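Local coordinates for protein snaclec convulxin subunit alpha (Crotalus durissus, PDB 1UMR) that activates platelets as a snake-venom lectin subunit by binding the platelet collagen receptor glycoprotein VI, at residues W8-D12 / Q13-R17; D51-A54 / W55-Q59. All blocks are in the same frame, centred on the assembly; numbering follows the deposited sequence.

Contact 1: residues W8-D12 / Q13-R17; sequences WYYYD and QHCYR
Tyr9 and Tyr16 face each other as a hydrogen-bonded antiparallel pair, and their backbones exchange two bonds: Tyr9 N to Tyr16 O at 2.8 Å and Tyr16 N to Tyr9 O at 2.7 Å. Nearer the turn, Tyr11 and His14 form a second such pair. The bond from Tyr11 N to His14 O, 3.1 Å long, is almost straight (N-H...O 179°), and His14 N bonds back to Tyr11 O. Between the two pairs lies the non-hydrogen-bonded pair Tyr10 and Cys15; there Cys15 CA makes a CA-H...O contact with Tyr9 O. A type II' turn from Tyr11 to His14 reverses the chain.

Among side-chain contacts, Arg17 CB sits over the middle of the six-membered ring of Trp8, 3.8 Å from its centroid and 17° off the normal, a CH-pi contact. The arginine chain, extended from CG to NE with CG anti to the backbone N (chi1 179°), then crosses the indole at about a right angle. Trp8 also brings CE3 to 3.9 Å from Cys15 CB. On the face shared by Tyr9, Tyr11 and Tyr16, Tyr16 CE1 meets Tyr11 CB at 3.8 Å. Tyr10 instead lays its ring beside the turn, its OH 3.4 Å from Gln13 CA.

Three of the four phenol hydroxyls bond outside the hairpin: Tyr16 OH to Glu49, Tyr9 OH to Asn60 and Tyr10 OH to the backbone of a chain of another protein. Strand 14-20 is also hydrogen-bonded to strand 125-131, so the hairpin forms one edge of the four-stranded antiparallel sheet of the C-type lectin fold. Its chemistry implies links to the N-terminal segment through the Cys15-Cys4 disulfide, to helix 47-60 through Glu49 and Asn60, and to the partner chain through Tyr10.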
loop_
_atom_site.group_PDB
_atom_site.type_symbol
_atom_site.label_atom_id
_atom_site.label_comp_id
_atom_site.label_asym_id
_atom_site.label_seq_id
_atom_site.Cartn_x
_atom_site.Cartn_y
_atom_site.Cartn_z
ATOM N N TRP A 8 -59.634 0.754 7.938
ATOM C CA TRP A 8 -58.200 0.961 7.814
ATOM C C TRP A 8 -57.551 -0.329 8.185
ATOM O O TRP A 8 -58.011 -1.045 9.001
ATOM C CB TRP A 8 -57.721 2.092 8.733
ATOM C CG TRP A 8 -58.129 3.469 8.262
ATOM C CD1 TRP A 8 -59.389 3.972 8.203
ATOM C CD2 TRP A 8 -57.275 4.439 7.660
ATOM N NE1 TRP A 8 -59.378 5.225 7.643
ATOM C CE2 TRP A 8 -58.094 5.526 7.272
ATOM C CE3 TRP A 8 -55.883 4.483 7.375
ATOM C CZ2 TRP A 8 -57.575 6.703 6.713
ATOM C CZ3 TRP A 8 -55.364 5.623 6.731
ATOM C CH2 TRP A 8 -56.212 6.730 6.441
ATOM N N TYR A 9 -56.435 -0.650 7.613
ATOM C CA TYR A 9 -55.749 -1.777 8.150
ATOM C C TYR A 9 -54.571 -1.345 9.014
ATOM O O TYR A 9 -53.872 -0.331 8.695
ATOM C CB TYR A 9 -55.245 -2.602 7.001
ATOM C CG TYR A 9 -56.316 -3.260 6.201
ATOM C CD1 TYR A 9 -57.212 -2.474 5.414
ATOM C CD2 TYR A 9 -56.454 -4.674 6.226
ATOM C CE1 TYR A 9 -58.222 -3.092 4.650
ATOM C CE2 TYR A 9 -57.529 -5.332 5.484
ATOM C CZ TYR A 9 -58.368 -4.523 4.687
ATOM O OH TYR A 9 -59.361 -5.070 3.947
ATOM N N TYR A 10 -54.375 -2.132 10.075
ATOM C CA TYR A 10 -53.235 -2.114 10.979
ATOM C C TYR A 10 -52.125 -3.021 10.527
ATOM O O TYR A 10 -52.326 -4.220 10.406
ATOM C CB TYR A 10 -53.608 -2.526 12.448
ATOM C CG TYR A 10 -52.545 -1.988 13.414
ATOM C CD1 TYR A 10 -52.119 -0.640 13.370
ATOM C CD2 TYR A 10 -51.850 -2.838 14.239
ATOM C CE1 TYR A 10 -51.137 -0.159 14.145
ATOM C CE2 TYR A 10 -50.846 -2.336 15.066
ATOM C CZ TYR A 10 -50.468 -1.031 14.996
ATOM O OH TYR A 10 -49.447 -0.624 15.871
ATOM N N TYR A 11 -50.945 -2.446 10.269
ATOM C CA TYR A 11 -49.718 -3.223 9.914
ATOM C C TYR A 11 -48.450 -2.557 10.501
ATOM O O TYR A 11 -48.265 -1.365 10.401
ATOM C CB TYR A 11 -49.544 -3.424 8.428
ATOM C CG TYR A 11 -48.209 -4.104 8.133
ATOM C CD1 TYR A 11 -48.014 -5.432 8.444
ATOM C CD2 TYR A 11 -47.084 -3.343 7.730
ATOM C CE1 TYR A 11 -46.737 -6.094 8.234
ATOM C CE2 TYR A 11 -45.790 -3.936 7.587
ATOM C CZ TYR A 11 -45.651 -5.314 7.817
ATOM O OH TYR A 11 -44.445 -5.886 7.613
ATOM N N ASP A 12 -47.549 -3.392 10.993
ATOM C CA ASP A 12 -46.473 -3.020 11.817
ATOM C C ASP A 12 -46.928 -1.908 12.752
ATOM O O ASP A 12 -47.625 -2.225 13.733
ATOM C CB ASP A 12 -45.271 -2.687 10.964
ATOM C CG ASP A 12 -43.973 -2.568 11.755
ATOM O OD1 ASP A 12 -43.016 -2.518 11.025
ATOM O OD2 ASP A 12 -43.755 -2.515 13.058
ATOM N N GLN A 13 -46.558 -0.633 12.552
ATOM C CA GLN A 13 -47.092 0.311 13.539
ATOM C C GLN A 13 -47.895 1.442 12.931
ATOM O O GLN A 13 -47.940 2.540 13.503
ATOM C CB GLN A 13 -45.983 0.878 14.470
ATOM C CG GLN A 13 -44.933 -0.130 14.882
ATOM C CD GLN A 13 -43.727 0.517 15.545
ATOM O OE1 GLN A 13 -43.804 1.029 16.747
ATOM N NE2 GLN A 13 -42.597 0.509 14.823
ATOM N N HIS A 14 -48.532 1.196 11.793
ATOM C CA HIS A 14 -49.215 2.288 11.099
ATOM C C HIS A 14 -50.576 1.803 10.642
ATOM O O HIS A 14 -50.768 0.608 10.441
ATOM C CB HIS A 14 -48.383 2.687 9.867
ATOM C CG HIS A 14 -47.032 3.273 10.200
ATOM N ND1 HIS A 14 -46.823 4.636 10.355
ATOM C CD2 HIS A 14 -45.819 2.680 10.372
ATOM C CE1 HIS A 14 -45.577 4.837 10.765
ATOM N NE2 HIS A 14 -44.940 3.669 10.747
ATOM N N CYS A 15 -51.520 2.706 10.506
ATOM C CA CYS A 15 -52.736 2.407 9.811
ATOM C C CYS A 15 -52.623 2.799 8.290
ATOM O O CYS A 15 -52.043 3.800 7.965
ATOM C CB CYS A 15 -53.904 3.166 10.431
ATOM S SG CYS A 15 -54.115 3.034 12.197
ATOM N N TYR A 16 -53.250 2.002 7.419
ATOM C CA TYR A 16 -53.344 2.174 5.960
ATOM C C TYR A 16 -54.777 2.066 5.376
ATOM O O TYR A 16 -55.683 1.483 5.959
ATOM C CB TYR A 16 -52.514 1.088 5.268
ATOM C CG TYR A 16 -51.079 0.984 5.710
ATOM C CD1 TYR A 16 -50.777 0.393 6.920
ATOM C CD2 TYR A 16 -49.990 1.503 4.895
ATOM C CE1 TYR A 16 -49.503 0.236 7.345
ATOM C CE2 TYR A 16 -48.677 1.384 5.276
ATOM C CZ TYR A 16 -48.429 0.705 6.562
ATOM O OH TYR A 16 -47.166 0.488 7.045
ATOM N N ARG A 17 -54.996 2.615 4.190
ATOM C CA ARG A 17 -56.288 2.401 3.527
ATOM C C ARG A 17 -56.191 2.916 2.101
ATOM O O ARG A 17 -55.720 4.007 1.908
ATOM C CB ARG A 17 -57.406 3.123 4.250
ATOM C CG ARG A 17 -58.728 2.859 3.478
ATOM C CD ARG A 17 -59.870 3.699 4.075
ATOM N NE ARG A 17 -61.282 3.476 3.716
ATOM C CZ ARG A 17 -62.275 4.247 4.266
ATOM N NH1 ARG A 17 -61.976 5.191 5.206
ATOM N NH2 ARG A 17 -63.542 4.089 3.910
#

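Contact 2: residues D51-A54 / W55-Q59; sequences DFVA and WMVTQ
Ala54 O is gripped twice by Thr58: the backbone N donates a bond of 2.7 Å that is close to straight (N-H...O 173°), and OG1 adds a weak one at 3.3 Å. The hydroxyl can reach back because OG1 stands beside its own backbone N, anti to the carbonyl carbon (chi1 -79°), which turns it toward the preceding turn of the helix.

Three further backbone bonds repeat the four-residue step. Trp55 N meets Asp51 O at 3.0 Å, Met56 N meets Phe52 O at 2.9 Å, and Val57 N meets Val53 O at 2.9 Å; the last is the most bent of the series, with an N-H...O angle of 152°. This unbroken ladder is direct evidence of alpha-helical geometry.

The side chains add a second layer of contacts. Phe52 presents CZ to Met56 CB at 3.9 Å, and the methionine sulfur lies obliquely to the ring, SD being 5.1 Å from its centroid, a Met-aromatic contact. The neighbouring ring atom CE1 approaches Trp55 CZ3 and CE3, the two side chains meeting obliquely. Gln59 lays CG over the centre of the Trp55 ring system, on one face. Val53 CG1 and Val57 CG2, one turn apart, touch at 3.9 Å.

Burial divides the helix into two faces. Met56 and Val57 are buried against Val128 of strand 125-131, and Val53 and Met56 also pack on Tyr16, whereas Asp51, Trp55, Thr58 and Gln59 are exposed. Such an amphipathic helix, with its apolar side laid across an antiparallel sheet that includes the terminal strands, is characteristic of the C-type lectin fold to which the snaclec family belongs.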
loop_
_atom_site.group_PDB
_atom_site.type_symbol
_atom_site.label_atom_id
_atom_site.label_comp_id
_atom_site.label_asym_id
_atom_site.label_seq_id
_atom_site.Cartn_x
_atom_site.Cartn_y
_atom_site.Cartn_z
ATOM N N ASP A 51 -44.733 -5.738 0.524
ATOM C CA ASP A 51 -45.625 -6.937 0.617
ATOM C C ASP A 51 -47.018 -6.619 1.232
ATOM O O ASP A 51 -48.078 -6.813 0.561
ATOM C CB ASP A 51 -44.944 -8.034 1.433
ATOM C CG ASP A 51 -45.673 -9.351 1.343
ATOM O OD1 ASP A 51 -45.401 -10.139 0.441
ATOM O OD2 ASP A 51 -46.581 -9.709 2.111
ATOM N N PHE A 52 -47.026 -6.025 2.439
ATOM C CA PHE A 52 -48.310 -5.818 3.127
ATOM C C PHE A 52 -49.153 -4.834 2.287
ATOM O O PHE A 52 -50.341 -5.056 2.080
ATOM C CB PHE A 52 -48.203 -5.217 4.511
ATOM C CG PHE A 52 -49.522 -4.655 4.953
ATOM C CD1 PHE A 52 -50.529 -5.531 5.456
ATOM C CD2 PHE A 52 -49.804 -3.295 4.785
ATOM C CE1 PHE A 52 -51.836 -5.050 5.741
ATOM C CE2 PHE A 52 -51.039 -2.768 5.130
ATOM C CZ PHE A 52 -52.122 -3.634 5.537
ATOM N N VAL A 53 -48.549 -3.733 1.812
ATOM C CA VAL A 53 -49.308 -2.805 1.039
ATOM C C VAL A 53 -49.826 -3.449 -0.275
ATOM O O VAL A 53 -50.943 -3.132 -0.718
ATOM C CB VAL A 53 -48.546 -1.510 0.688
ATOM C CG1 VAL A 53 -49.485 -0.606 -0.107
ATOM C CG2 VAL A 53 -48.147 -0.742 1.903
ATOM N N ALA A 54 -49.045 -4.328 -0.898
ATOM C CA ALA A 54 -49.549 -4.830 -2.180
ATOM C C ALA A 54 -50.804 -5.747 -1.961
ATOM O O ALA A 54 -51.861 -5.603 -2.593
ATOM C CB ALA A 54 -48.398 -5.534 -3.019
ATOM N N TRP A 55 -50.688 -6.620 -0.976
ATOM C CA TRP A 55 -51.817 -7.418 -0.549
ATOM C C TRP A 55 -52.969 -6.523 -0.248
ATOM O O TRP A 55 -54.039 -6.691 -0.837
ATOM C CB TRP A 55 -51.388 -8.261 0.640
ATOM C CG TRP A 55 -52.451 -9.077 1.219
ATOM C CD1 TRP A 55 -52.730 -10.446 0.974
ATOM C CD2 TRP A 55 -53.383 -8.644 2.213
ATOM N NE1 TRP A 55 -53.800 -10.830 1.755
ATOM C CE2 TRP A 55 -54.234 -9.762 2.512
ATOM C CE3 TRP A 55 -53.610 -7.416 2.876
ATOM C CZ2 TRP A 55 -55.295 -9.676 3.436
ATOM C CZ3 TRP A 55 -54.654 -7.330 3.805
ATOM C CH2 TRP A 55 -55.498 -8.456 4.059
ATOM N N MET A 56 -52.785 -5.508 0.606
ATOM C CA MET A 56 -53.965 -4.738 0.976
ATOM C C MET A 56 -54.601 -4.142 -0.288
ATOM O O MET A 56 -55.832 -4.091 -0.424
ATOM C CB MET A 56 -53.652 -3.644 1.997
ATOM C CG MET A 56 -54.857 -3.056 2.524
ATOM S SD MET A 56 -54.614 -1.438 3.338
ATOM C CE MET A 56 -54.153 -0.346 1.960
ATOM N N VAL A 57 -53.781 -3.683 -1.227
ATOM C CA VAL A 57 -54.393 -2.997 -2.349
ATOM C C VAL A 57 -55.091 -4.040 -3.256
ATOM O O VAL A 57 -56.226 -3.823 -3.750
ATOM C CB VAL A 57 -53.334 -2.280 -3.157
ATOM C CG1 VAL A 57 -53.933 -1.802 -4.638
ATOM C CG2 VAL A 57 -52.641 -1.110 -2.296
ATOM N N THR A 58 -54.410 -5.177 -3.477
ATOM C CA THR A 58 -55.036 -6.292 -4.174
ATOM C C THR A 58 -56.450 -6.614 -3.655
ATOM O O THR A 58 -57.384 -6.843 -4.444
ATOM C CB THR A 58 -54.112 -7.467 -4.161
ATOM O OG1 THR A 58 -53.130 -7.230 -5.175
ATOM C CG2 THR A 58 -54.771 -8.727 -4.740
ATOM N N GLN A 59 -56.623 -6.576 -2.340
ATOM C CA GLN A 59 -57.901 -6.967 -1.761
ATOM C C GLN A 59 -58.871 -5.858 -1.723
ATOM O O GLN A 59 -59.976 -6.140 -1.375
ATOM C CB GLN A 59 -57.839 -7.491 -0.282
ATOM C CG GLN A 59 -56.776 -8.525 0.026
ATOM C CD GLN A 59 -56.982 -9.769 -0.767
ATOM O OE1 GLN A 59 -58.083 -10.278 -0.722
ATOM N NE2 GLN A 59 -55.939 -10.251 -1.530
#

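How the contacts relate
From the N terminus the chain first meets contact 1, where residues 8-17 turn back on themselves and close the hairpin of strands 9-11 and 14-20. It then runs through helix 25-35 and strand 40-41 before helix 47-60 carries contact 2, which is local and closes no loop beyond successive helical turns. The two are in series, neither nested nor crossed, with centres about 11 Å apart. They nevertheless touch: Tyr11 CG lies 3.5 Å from Phe52 CG in stacked rings, and Tyr9 CD1 lies 3.5 Å from Met56 SD. Together, therefore, they tie the helix to the edge of the four-stranded sheet that also contains strand 125-131.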